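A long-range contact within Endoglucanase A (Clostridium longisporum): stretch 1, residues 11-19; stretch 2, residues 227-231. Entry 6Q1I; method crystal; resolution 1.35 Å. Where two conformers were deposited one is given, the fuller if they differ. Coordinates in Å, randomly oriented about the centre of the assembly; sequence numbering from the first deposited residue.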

# COMPACT_ATOMS: atom_id res chain seq x y z
N MET A 11 -7.49 -19.09 10.00
CA MET A 11 -7.21 -18.00 9.08
C MET A 11 -7.67 -18.41 7.69
O MET A 11 -7.35 -19.51 7.22
N ARG A 12 -8.43 -17.53 7.03
CA ARG A 12 -8.81 -17.77 5.65
C ARG A 12 -7.58 -17.77 4.75
O ARG A 12 -6.56 -17.14 5.05
N SER A 13 -7.67 -18.48 3.63
CA SER A 13 -6.61 -18.42 2.65
C SER A 13 -6.51 -17.01 2.06
O SER A 13 -7.47 -16.24 2.05
N ALA A 14 -5.32 -16.68 1.56
CA ALA A 14 -5.14 -15.37 0.95
C ALA A 14 -6.12 -15.17 -0.19
O ALA A 14 -6.65 -14.07 -0.36
N SER A 15 -6.39 -16.21 -0.96
CA SER A 15 -7.31 -16.07 -2.09
C SER A 15 -8.71 -15.73 -1.60
O SER A 15 -9.41 -14.92 -2.22
N GLU A 16 -9.14 -16.33 -0.49
CA GLU A 16 -10.46 -16.03 0.05
C GLU A 16 -10.53 -14.58 0.54
O GLU A 16 -11.52 -13.88 0.31
N ILE A 17 -9.49 -14.14 1.25
CA ILE A 17 -9.49 -12.80 1.82
C ILE A 17 -9.58 -11.74 0.73
O ILE A 17 -10.34 -10.77 0.83
N VAL A 18 -8.81 -11.92 -0.35
CA VAL A 18 -8.78 -10.91 -1.40
C VAL A 18 -10.17 -10.74 -2.02
O VAL A 18 -10.53 -9.64 -2.46
N GLN A 19 -10.97 -11.80 -2.05
CA GLN A 19 -12.31 -11.71 -2.62
C GLN A 19 -13.19 -10.70 -1.89
O GLN A 19 -14.13 -10.17 -2.48
N LYS A 227 1.67 -20.90 0.91
CA LYS A 227 0.34 -21.00 0.33
C LYS A 227 -0.51 -19.74 0.47
O LYS A 227 -1.61 -19.71 -0.08
N ASN A 228 -0.03 -18.71 1.17
CA ASN A 228 -0.86 -17.53 1.48
C ASN A 228 -0.15 -16.22 1.18
O ASN A 228 -0.14 -15.28 1.98
N VAL A 229 0.40 -16.13 -0.03
CA VAL A 229 1.04 -14.93 -0.55
C VAL A 229 0.09 -14.20 -1.48
O VAL A 229 -0.68 -14.82 -2.23
N ILE A 230 0.16 -12.87 -1.46
CA ILE A 230 -0.55 -11.98 -2.36
C ILE A 230 0.48 -11.07 -3.02
O ILE A 230 1.36 -10.53 -2.34
N ALA A 231 0.37 -10.88 -4.34
CA ALA A 231 1.22 -9.90 -5.01
C ALA A 231 0.68 -8.49 -4.78
O ALA A 231 -0.54 -8.27 -4.83

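Stretch 1 enters as a loop and becomes a helix at Ala 14, where the polar and the apolar parts of the contact meet. Met 11 (m, m, m) does not reach stretch 2, and Arg 12 turns its CA-to-CB bond away; its guanidinium is hydrogen-bonded elsewhere in the structure.

Ser 13 is the N-cap. In rotamer p its OG accepts from Glu 16 N (3.1 Å), satisfying an amide that has no preceding helical turn to supply a carbonyl. Glu 16 (chi1 m, chi2 t) reciprocates: its OE2 accepts from both Ser 13 N (2.8 Å) and Ser 13 OG (3.0 Å). A short hydroxyl side chain suits such a reciprocal box. The CA-to-CB bond of Ser 13 points sideways, and Ser 13 CA touches Asn 228 OD1 at 3.2 Å.

Ala 14 is central to the contact. Its own amide, also free at the helix start, donates to Asn 228 OD1, with 3.0 Å from Ala 14 N to that oxygen. Asn 228, in rotamer m, leaves its backbone sideways, but its end comes nearer and brings the amide oxygen within reach. The methyl of Ala 14 points toward stretch 2, its CB lying 3.7 Å from Ile 230 CG1; so small a side chain fits where Ala 14 CA and Asn 228 CA are just 4.8 Å apart.

Ser 15 (m) makes no direct contact, yet its backbone is linked to stretch 2 by water 1, which accepts from Ser 15 N (3.0 Å) and donates to Lys 227 O (3.2 Å).

Ile 17 (m, t) points toward stretch 2 but stops short of contact. One turn beyond Ala 14, Val 18 (t) also points inward, and its CG2 meets Ile 230 CD1 at 3.6 Å. Ile 230 (m, t), buried and directed toward the helix, thus packs against both Ala 14 and Val 18, its length helping to span the gap.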

# COMPACT_ATOMS: atom_id res chain seq x y z
CB MET A 11 -5.72 -17.68 9.05
CG MET A 11 -5.07 -17.52 10.43
SD MET A 11 -5.56 -16.00 11.28
CE MET A 11 -4.52 -14.82 10.45
CB ARG A 12 -9.77 -16.68 5.16
CG ARG A 12 -11.23 -16.89 5.57
CD ARG A 12 -12.05 -15.66 5.26
NE ARG A 12 -11.68 -14.55 6.13
CZ ARG A 12 -12.24 -13.34 6.09
NH1 ARG A 12 -13.19 -13.07 5.20
NH2 ARG A 12 -11.84 -12.40 6.93
CB SER A 13 -6.88 -19.38 1.51
OG SER A 13 -7.96 -18.91 0.73
CB ALA A 14 -3.70 -15.23 0.46
CB SER A 15 -7.31 -17.34 -2.94
OG SER A 15 -6.04 -17.52 -3.55
CB GLU A 16 -10.77 -16.97 1.22
CG GLU A 16 -10.95 -18.45 0.86
CD GLU A 16 -11.07 -19.34 2.10
OE1 GLU A 16 -12.21 -19.64 2.51
OE2 GLU A 16 -10.04 -19.74 2.68
CB ILE A 17 -8.25 -12.62 2.72
CG1 ILE A 17 -8.39 -13.49 3.98
CG2 ILE A 17 -8.04 -11.14 3.08
CD1 ILE A 17 -7.10 -13.71 4.74
CB VAL A 18 -7.69 -11.28 -2.43
CG1 VAL A 18 -7.79 -10.45 -3.68
CG2 VAL A 18 -6.31 -11.11 -1.83
CB GLN A 19 -13.00 -13.08 -2.62
CG GLN A 19 -12.38 -14.07 -3.57
CD GLN A 19 -13.14 -15.37 -3.65
OE1 GLN A 19 -13.02 -16.23 -2.78
NE2 GLN A 19 -13.95 -15.51 -4.68
CB LYS A 227 -0.43 -22.17 0.96
CG LYS A 227 0.24 -23.54 0.79
CD LYS A 227 0.75 -23.76 -0.63
CE LYS A 227 1.10 -25.22 -0.90
NZ LYS A 227 1.90 -25.84 0.20
CB ASN A 228 -1.36 -17.60 2.91
CG ASN A 228 -2.32 -18.72 3.11
OD1 ASN A 228 -3.38 -18.74 2.49
ND2 ASN A 228 -1.91 -19.72 3.88
CB VAL A 229 2.35 -15.30 -1.28
CG1 VAL A 229 2.91 -14.11 -2.08
CG2 VAL A 229 3.37 -15.84 -0.28
CB ILE A 230 -1.55 -11.11 -1.57
CG1 ILE A 230 -2.56 -11.96 -0.79
CG2 ILE A 230 -2.27 -10.13 -2.50
CD1 ILE A 230 -3.35 -11.17 0.26
CB ALA A 231 1.25 -10.19 -6.51
O HOH W 1 -4.37 -18.46 -1.12